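Long-range contacts in BH2621 protein (PDB 2QML), which probably acts as a GNAT-type N-acyltransferase, perhaps moving a fatty acyl group onto a lysine amine in siderophore biosynthesis: residues A[38-48]-A[109-118]; A[6-14]-A[65-73]. One frame throughout, in Å; residues are numbered along the deposited sequence.

In the fold
Both interactions reach the same mixed beta sheet. Their centres lie about 20 Å apart, and their nearest atoms come within about 6 Å without touching. Along the chain the segments alternate, in the order 6-14, 38-48, 65-73 and 109-118. Interaction 2 brings the N-terminal lead into edge strand 11-15 against the start of strand 70-77; strand 20-26 lies between these two in the sheet. Interaction 1 packs the loop after helix 32-38 and the short helix 45-48 on the end of strand 106-112. Strand 80-89 separates strands 70-77 and 106-112. Interaction 2 thus joins the N-terminal end to strand 70-77, and interaction 1 joins the 38-48 loop and helix to strand 106-112 and the turn after it.

Interaction 1. Residues A[38-48]-A[109-118]; sequences WMHEEHVIPYW and HLLIGPQEYL
The indole of Trp38 has one face covered by Gly113 CA and Pro114 CD. Gly113 CA sits 3.8 Å from the centroid of the Trp38 five-membered ring, a CH-pi contact. In Leu111, CG lies between the backbone N and the carbonyl carbon (chi1 69°), and with chi2 this sets CD1 toward Trp38 and CD2 toward Trp48. CD1 meets Trp38 CE3. Leu111 CD2 lies over the five-membered ring of Trp48 and also touches the selenium of selenomethionine Met39, at 3.7 Å, and Val44 CG1. Trp48 NE1 adds a weak hydrogen bond to Leu110 O.

The polar side is built by His43 and Glu41. His43 NE2 donates to Ile112 O at 2.7 Å, in the plane of the imidazole, with an N-H...O angle of 153°. Leu118 CD1 stands over the centre of that ring, 3.6 Å from its centroid. An in-plane bond and a methyl over the face would both restrict the turning of the ring. Glu41 OE1 takes Gln115 NE2 on its syn lone pair at 3.0 Å, with carboxylate and amide planes 77° apart. A water joins Glu41 OE2 to Gln115 N.

A glycerol, probably from the crystallisation liquor, bonds to His109 ND1 and Leu110 N. Segment 109-118 leads toward helix 123-135. In CoA-dependent GNAT enzymes this strand-to-helix turn typically receives the CoA pyrophosphate; with no cofactor bound, a like role here is only inferred.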
# COMPACT_ATOMS: atom_id res chain seq x y z
N TRP A 38 -6.50 11.83 -8.15
CA TRP A 38 -6.69 10.41 -7.84
C TRP A 38 -7.73 10.17 -6.75
O TRP A 38 -8.53 9.22 -6.86
CB TRP A 38 -5.38 9.71 -7.43
CG TRP A 38 -4.30 9.76 -8.47
CD1 TRP A 38 -4.44 10.11 -9.75
CD2 TRP A 38 -2.95 9.29 -8.33
NE1 TRP A 38 -3.24 9.99 -10.43
CE2 TRP A 38 -2.31 9.47 -9.59
CE3 TRP A 38 -2.23 8.74 -7.29
CZ2 TRP A 38 -0.98 9.15 -9.80
CZ3 TRP A 38 -0.89 8.44 -7.52
CH2 TRP A 38 -0.29 8.65 -8.74
N MSE A 39 -7.74 11.05 -5.73
CA MSE A 39 -8.70 11.00 -4.64
C MSE A 39 -10.15 11.28 -5.07
O MSE A 39 -11.05 11.03 -4.29
CB MSE A 39 -8.31 11.96 -3.52
CG MSE A 39 -7.07 11.50 -2.76
SE MSE A 39 -7.04 9.59 -2.21
CE MSE A 39 -5.41 9.60 -1.10
N HIS A 40 -10.32 11.82 -6.26
CA HIS A 40 -11.63 12.06 -6.82
C HIS A 40 -12.05 10.95 -7.81
O HIS A 40 -13.10 11.01 -8.41
CB HIS A 40 -11.70 13.48 -7.43
CG HIS A 40 -11.87 14.55 -6.40
ND1 HIS A 40 -13.11 15.09 -6.10
CD2 HIS A 40 -10.99 15.13 -5.55
CE1 HIS A 40 -12.97 15.98 -5.14
NE2 HIS A 40 -11.70 16.01 -4.76
N GLU A 41 -11.24 9.91 -7.98
CA GLU A 41 -11.64 8.81 -8.86
C GLU A 41 -12.72 7.99 -8.19
O GLU A 41 -12.63 7.67 -6.99
CB GLU A 41 -10.43 7.92 -9.18
CG GLU A 41 -9.39 8.60 -10.07
CD GLU A 41 -9.80 8.73 -11.51
OE1 GLU A 41 -10.74 8.02 -11.96
OE2 GLU A 41 -9.19 9.55 -12.19
N GLU A 42 -13.70 7.54 -8.98
CA GLU A 42 -14.84 6.79 -8.45
C GLU A 42 -14.44 5.50 -7.80
O GLU A 42 -15.08 5.09 -6.83
CB GLU A 42 -15.92 6.54 -9.52
CG GLU A 42 -16.71 7.79 -9.95
CD GLU A 42 -17.41 8.52 -8.80
OE1 GLU A 42 -17.97 7.86 -7.89
OE2 GLU A 42 -17.40 9.78 -8.81
N HIS A 43 -13.39 4.82 -8.28
CA HIS A 43 -12.95 3.58 -7.65
C HIS A 43 -12.17 3.77 -6.34
O HIS A 43 -11.91 2.82 -5.64
CB HIS A 43 -12.12 2.75 -8.64
CG HIS A 43 -10.84 3.40 -9.06
ND1 HIS A 43 -10.78 4.34 -10.07
CD2 HIS A 43 -9.57 3.22 -8.64
CE1 HIS A 43 -9.54 4.74 -10.22
NE2 HIS A 43 -8.79 4.09 -9.35
N VAL A 44 -11.76 5.00 -6.05
CA VAL A 44 -10.99 5.32 -4.87
C VAL A 44 -11.84 5.90 -3.73
O VAL A 44 -11.66 5.51 -2.57
CB VAL A 44 -9.86 6.35 -5.25
CG1 VAL A 44 -9.13 6.89 -4.00
CG2 VAL A 44 -8.86 5.75 -6.26
N ILE A 45 -12.79 6.76 -4.09
CA ILE A 45 -13.62 7.51 -3.14
C ILE A 45 -14.23 6.64 -2.02
O ILE A 45 -14.10 6.97 -0.85
CB ILE A 45 -14.73 8.35 -3.89
CG1 ILE A 45 -14.10 9.47 -4.67
CG2 ILE A 45 -15.76 8.95 -2.92
CD1 ILE A 45 -15.06 10.16 -5.64
N PRO A 46 -14.85 5.50 -2.37
CA PRO A 46 -15.50 4.74 -1.27
C PRO A 46 -14.58 4.24 -0.19
O PRO A 46 -15.04 4.05 0.94
CB PRO A 46 -16.11 3.53 -2.00
CG PRO A 46 -16.09 3.85 -3.40
CD PRO A 46 -15.01 4.83 -3.66
N TYR A 47 -13.31 4.03 -0.51
CA TYR A 47 -12.35 3.46 0.40
C TYR A 47 -11.44 4.48 1.08
O TYR A 47 -10.93 4.23 2.15
CB TYR A 47 -11.52 2.43 -0.39
CG TYR A 47 -12.41 1.35 -1.01
CD1 TYR A 47 -13.26 0.60 -0.20
CD2 TYR A 47 -12.45 1.12 -2.36
CE1 TYR A 47 -14.10 -0.37 -0.72
CE2 TYR A 47 -13.32 0.14 -2.90
CZ TYR A 47 -14.12 -0.61 -2.07
OH TYR A 47 -14.99 -1.56 -2.53
N TRP A 48 -11.25 5.63 0.46
CA TRP A 48 -10.36 6.68 0.96
C TRP A 48 -11.08 7.90 1.51
O TRP A 48 -10.57 8.53 2.44
CB TRP A 48 -9.34 7.05 -0.13
CG TRP A 48 -8.26 5.99 -0.26
CD1 TRP A 48 -8.30 4.83 -0.98
CD2 TRP A 48 -6.99 6.02 0.37
NE1 TRP A 48 -7.14 4.13 -0.79
CE2 TRP A 48 -6.31 4.86 0.00
CE3 TRP A 48 -6.35 6.92 1.20
CZ2 TRP A 48 -5.03 4.59 0.44
CZ3 TRP A 48 -5.10 6.66 1.61
CH2 TRP A 48 -4.46 5.51 1.24
N HIS A 109 -1.11 0.89 3.15
CA HIS A 109 -2.30 1.40 2.50
C HIS A 109 -1.92 1.67 1.05
O HIS A 109 -0.77 2.07 0.78
CB HIS A 109 -2.86 2.67 3.10
CG HIS A 109 -3.21 2.58 4.55
ND1 HIS A 109 -4.24 1.78 5.02
CD2 HIS A 109 -2.79 3.31 5.60
CE1 HIS A 109 -4.37 1.97 6.32
NE2 HIS A 109 -3.45 2.83 6.71
N LEU A 110 -2.84 1.48 0.11
CA LEU A 110 -2.51 1.69 -1.31
C LEU A 110 -3.72 1.99 -2.17
O LEU A 110 -4.86 1.72 -1.79
CB LEU A 110 -1.82 0.43 -1.87
CG LEU A 110 -2.64 -0.87 -1.97
CD1 LEU A 110 -3.39 -0.96 -3.34
CD2 LEU A 110 -1.84 -2.15 -1.77
N LEU A 111 -3.46 2.58 -3.33
CA LEU A 111 -4.46 2.81 -4.36
C LEU A 111 -3.76 2.95 -5.71
O LEU A 111 -2.60 3.43 -5.75
CB LEU A 111 -5.29 4.07 -4.06
CG LEU A 111 -4.64 5.46 -4.15
CD1 LEU A 111 -4.62 6.09 -5.58
CD2 LEU A 111 -5.34 6.41 -3.20
N ILE A 112 -4.46 2.55 -6.76
CA ILE A 112 -4.12 2.83 -8.14
C ILE A 112 -5.02 4.00 -8.52
O ILE A 112 -6.24 3.95 -8.37
CB ILE A 112 -4.26 1.63 -9.09
CG1 ILE A 112 -3.13 0.61 -8.81
CG2 ILE A 112 -4.17 2.08 -10.53
CD1 ILE A 112 -3.18 -0.69 -9.69
N GLY A 113 -4.42 5.08 -8.99
CA GLY A 113 -5.14 6.33 -9.32
C GLY A 113 -5.79 6.35 -10.70
O GLY A 113 -7.00 6.26 -10.81
N PRO A 114 -4.97 6.47 -11.75
CA PRO A 114 -5.54 6.55 -13.11
C PRO A 114 -6.22 5.27 -13.55
O PRO A 114 -5.70 4.15 -13.38
CB PRO A 114 -4.31 6.84 -13.99
CG PRO A 114 -3.27 7.23 -13.08
CD PRO A 114 -3.51 6.58 -11.76
N GLN A 115 -7.43 5.43 -14.08
CA GLN A 115 -8.21 4.32 -14.60
C GLN A 115 -7.46 3.50 -15.63
O GLN A 115 -7.64 2.27 -15.69
CB GLN A 115 -9.48 4.82 -15.24
CG GLN A 115 -10.42 5.37 -14.23
CD GLN A 115 -11.68 5.88 -14.88
OE1 GLN A 115 -12.25 5.23 -15.76
NE2 GLN A 115 -12.09 7.06 -14.48
N GLU A 116 -6.59 4.17 -16.41
CA GLU A 116 -5.82 3.49 -17.46
C GLU A 116 -4.80 2.49 -16.92
O GLU A 116 -4.16 1.79 -17.69
CB GLU A 116 -5.14 4.48 -18.45
CG GLU A 116 -3.93 5.37 -17.97
CD GLU A 116 -4.33 6.76 -17.41
OE1 GLU A 116 -5.50 6.98 -17.02
OE2 GLU A 116 -3.46 7.64 -17.34
N TYR A 117 -4.63 2.44 -15.59
CA TYR A 117 -3.76 1.42 -14.98
C TYR A 117 -4.50 0.36 -14.19
O TYR A 117 -3.88 -0.48 -13.53
CB TYR A 117 -2.66 2.12 -14.13
CG TYR A 117 -1.62 2.72 -15.03
CD1 TYR A 117 -0.56 1.95 -15.52
CD2 TYR A 117 -1.71 4.05 -15.45
CE1 TYR A 117 0.39 2.50 -16.36
CE2 TYR A 117 -0.78 4.60 -16.30
CZ TYR A 117 0.26 3.82 -16.77
OH TYR A 117 1.19 4.38 -17.63
N LEU A 118 -5.83 0.37 -14.27
CA LEU A 118 -6.64 -0.66 -13.64
C LEU A 118 -6.90 -1.81 -14.61
O LEU A 118 -6.85 -1.65 -15.84
CB LEU A 118 -7.99 -0.10 -13.21
CG LEU A 118 -8.02 1.05 -12.20
CD1 LEU A 118 -9.48 1.60 -12.10
CD2 LEU A 118 -7.45 0.59 -10.86
O HOH W 1 -8.49 8.27 -14.54

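Interaction 2. Residues A[6-14]-A[65-73]. With GOL (glycerol), chain E.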
# COMPACT_ATOMS: atom_id res chain seq x y z
N ASP A 6 13.72 6.82 9.71
CA ASP A 6 12.87 5.60 9.83
C ASP A 6 12.01 5.40 8.59
O ASP A 6 11.18 4.47 8.58
CB ASP A 6 11.93 5.71 11.05
N LYS A 7 12.20 6.23 7.56
CA LYS A 7 11.31 6.22 6.38
C LYS A 7 11.66 5.15 5.38
O LYS A 7 12.81 4.78 5.23
CB LYS A 7 11.34 7.57 5.66
CG LYS A 7 10.96 8.78 6.52
CD LYS A 7 9.46 9.07 6.62
CE LYS A 7 9.15 10.11 7.71
NZ LYS A 7 7.97 11.01 7.42
N LEU A 8 10.66 4.65 4.69
CA LEU A 8 10.88 3.66 3.66
C LEU A 8 11.61 4.33 2.51
O LEU A 8 11.18 5.36 2.01
CB LEU A 8 9.54 3.10 3.19
CG LEU A 8 9.59 1.97 2.14
CD1 LEU A 8 10.38 0.72 2.68
CD2 LEU A 8 8.23 1.52 1.66
N ALA A 9 12.73 3.78 2.09
CA ALA A 9 13.51 4.41 1.04
C ALA A 9 12.92 4.26 -0.35
O ALA A 9 12.33 3.22 -0.68
CB ALA A 9 14.93 3.80 1.02
N PRO A 10 13.19 5.24 -1.22
CA PRO A 10 12.82 5.09 -2.63
C PRO A 10 13.62 3.96 -3.29
O PRO A 10 14.74 3.64 -2.84
CB PRO A 10 13.20 6.45 -3.24
CG PRO A 10 14.30 6.89 -2.45
CD PRO A 10 13.94 6.49 -1.02
N PHE A 11 13.02 3.38 -4.32
CA PHE A 11 13.65 2.27 -5.01
C PHE A 11 13.15 2.14 -6.43
O PHE A 11 12.11 2.68 -6.78
CB PHE A 11 13.46 0.95 -4.23
CG PHE A 11 12.04 0.53 -4.07
CD1 PHE A 11 11.28 0.96 -3.00
CD2 PHE A 11 11.44 -0.30 -5.02
CE1 PHE A 11 9.92 0.51 -2.85
CE2 PHE A 11 10.12 -0.72 -4.87
CZ PHE A 11 9.39 -0.32 -3.83
N GLU A 12 13.92 1.48 -7.25
CA GLU A 12 13.57 1.18 -8.63
C GLU A 12 13.99 -0.25 -8.95
O GLU A 12 15.15 -0.65 -8.73
CB GLU A 12 14.16 2.18 -9.61
CG GLU A 12 13.90 1.76 -11.07
CD GLU A 12 14.47 2.67 -12.10
OE1 GLU A 12 15.01 3.75 -11.74
OE2 GLU A 12 14.47 2.24 -13.29
N VAL A 13 13.06 -1.03 -9.48
CA VAL A 13 13.34 -2.42 -9.85
C VAL A 13 12.77 -2.72 -11.22
O VAL A 13 11.85 -2.06 -11.70
CB VAL A 13 12.79 -3.45 -8.83
CG1 VAL A 13 13.43 -3.20 -7.44
CG2 VAL A 13 11.22 -3.44 -8.77
N PHE A 14 13.36 -3.71 -11.87
CA PHE A 14 12.79 -4.26 -13.08
C PHE A 14 11.91 -5.42 -12.67
O PHE A 14 12.25 -6.17 -11.75
CB PHE A 14 13.85 -4.76 -14.03
CG PHE A 14 13.30 -5.15 -15.36
CD1 PHE A 14 12.86 -4.20 -16.24
CD2 PHE A 14 13.26 -6.47 -15.74
CE1 PHE A 14 12.37 -4.55 -17.45
CE2 PHE A 14 12.79 -6.85 -16.99
CZ PHE A 14 12.33 -5.88 -17.85
N LEU A 65 2.77 14.26 5.39
CA LEU A 65 4.20 14.33 5.03
C LEU A 65 5.08 14.66 6.23
O LEU A 65 6.24 14.26 6.26
CB LEU A 65 4.43 15.31 3.90
CG LEU A 65 3.97 14.90 2.49
CD1 LEU A 65 4.06 16.05 1.51
CD2 LEU A 65 4.71 13.63 1.93
N ASN A 66 4.53 15.33 7.23
CA ASN A 66 5.25 15.67 8.46
C ASN A 66 5.05 14.61 9.57
O ASN A 66 5.54 14.82 10.66
CB ASN A 66 4.82 17.07 8.96
CG ASN A 66 5.11 18.21 7.94
OD1 ASN A 66 6.01 18.12 7.11
ND2 ASN A 66 4.34 19.33 8.05
N ASP A 67 4.36 13.50 9.30
CA ASP A 67 4.01 12.41 10.24
C ASP A 67 5.15 11.41 10.23
O ASP A 67 5.47 10.84 9.18
CB ASP A 67 2.69 11.77 9.87
CG ASP A 67 2.28 10.57 10.75
OD1 ASP A 67 3.11 9.88 11.33
OD2 ASP A 67 1.05 10.28 10.79
N ASP A 68 5.70 11.15 11.40
CA ASP A 68 6.91 10.34 11.50
C ASP A 68 6.71 8.83 11.52
O ASP A 68 7.68 8.11 11.37
CB ASP A 68 7.72 10.81 12.74
CG ASP A 68 8.47 12.14 12.49
OD1 ASP A 68 8.89 12.39 11.33
OD2 ASP A 68 8.67 12.90 13.47
N HIS A 69 5.49 8.35 11.72
CA HIS A 69 5.26 6.91 11.72
C HIS A 69 4.98 6.36 10.34
O HIS A 69 4.78 5.15 10.22
CB HIS A 69 4.11 6.52 12.72
CG HIS A 69 2.73 6.31 12.12
ND1 HIS A 69 1.92 7.34 11.69
CD2 HIS A 69 1.97 5.19 12.02
CE1 HIS A 69 0.76 6.85 11.28
NE2 HIS A 69 0.76 5.55 11.47
N GLN A 70 4.96 7.21 9.30
CA GLN A 70 4.66 6.74 7.96
C GLN A 70 5.48 7.42 6.84
O GLN A 70 6.05 8.48 7.02
CB GLN A 70 3.16 6.89 7.66
CG GLN A 70 2.63 8.33 7.60
CD GLN A 70 1.16 8.35 7.29
OE1 GLN A 70 0.66 7.53 6.51
NE2 GLN A 70 0.43 9.28 7.90
N THR A 71 5.52 6.72 5.70
CA THR A 71 6.17 7.16 4.47
C THR A 71 5.12 7.13 3.38
O THR A 71 4.42 6.12 3.24
CB THR A 71 7.33 6.22 4.05
OG1 THR A 71 8.22 6.13 5.14
CG2 THR A 71 8.07 6.74 2.81
N LEU A 72 4.95 8.25 2.68
CA LEU A 72 4.05 8.35 1.52
C LEU A 72 4.86 8.21 0.26
O LEU A 72 5.87 8.95 0.08
CB LEU A 72 3.33 9.69 1.48
CG LEU A 72 2.10 9.82 2.38
CD1 LEU A 72 2.36 9.43 3.85
CD2 LEU A 72 1.56 11.25 2.29
N MSE A 73 4.41 7.34 -0.64
CA MSE A 73 5.11 7.17 -1.91
C MSE A 73 4.20 7.12 -3.12
O MSE A 73 3.02 6.73 -3.04
CB MSE A 73 5.93 5.88 -1.89
CG MSE A 73 6.77 5.69 -0.65
SE MSE A 73 7.83 4.09 -0.79
CE MSE A 73 9.50 4.79 -1.44
C1 GOL E . 7.11 1.66 7.18
O1 GOL E . 7.44 1.46 8.52
C2 GOL E . 7.79 2.93 6.77
O2 GOL E . 9.13 2.50 6.67
C3 GOL E . 7.65 3.89 7.97
O3 GOL E . 7.74 5.24 7.68
O HOH W 2 8.56 6.25 9.55
O HOH W 3 5.38 11.15 6.04
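Thr71 holds its OG1 anti to the carbonyl carbon (chi1 -55°), which directs the hydroxyl at the backbone of segment 6-14. Leu8 N donates to Thr71 OG1 at 2.9 Å, with an N-H...O angle of 161°. Thr71 OG1 and glycerol O3 are 2.7 Å apart and hydrogen-bonded; either may be the donor. Lys7 bends at chi2 (-86°) and runs past Thr71 OG1 toward the turn before strand 70-77. There its NZ donates to two main-chain oxygens. Lys7 NZ meets Gln70 O nearly head-on, at 3.2 Å. Lys7 NZ approaches Asp67 O from above its carbonyl plane, at 3.1 Å. Lys7 NZ also donates to a water oxygen, at 2.9 Å.

Asp67 OD1 accepts from His69 N, an Asx turn, and from His69 ND1 at 2.8 Å. These bonds brace the turn that presents the carbonyls to Lys7. Leu8 CD2 lies near the selenium of selenomethionine Met73, but Met73 has two conformers, so this contact is less certain. Leu8 also packs on Ile130 of helix 123-135.

The ammonium of Lys7 is thus held by carbonyl dipoles and water. Asp68 OD1, 4.2 Å from Lys7 NZ, is too distant for a salt bridge, although its charge probably favours the protonated lysine.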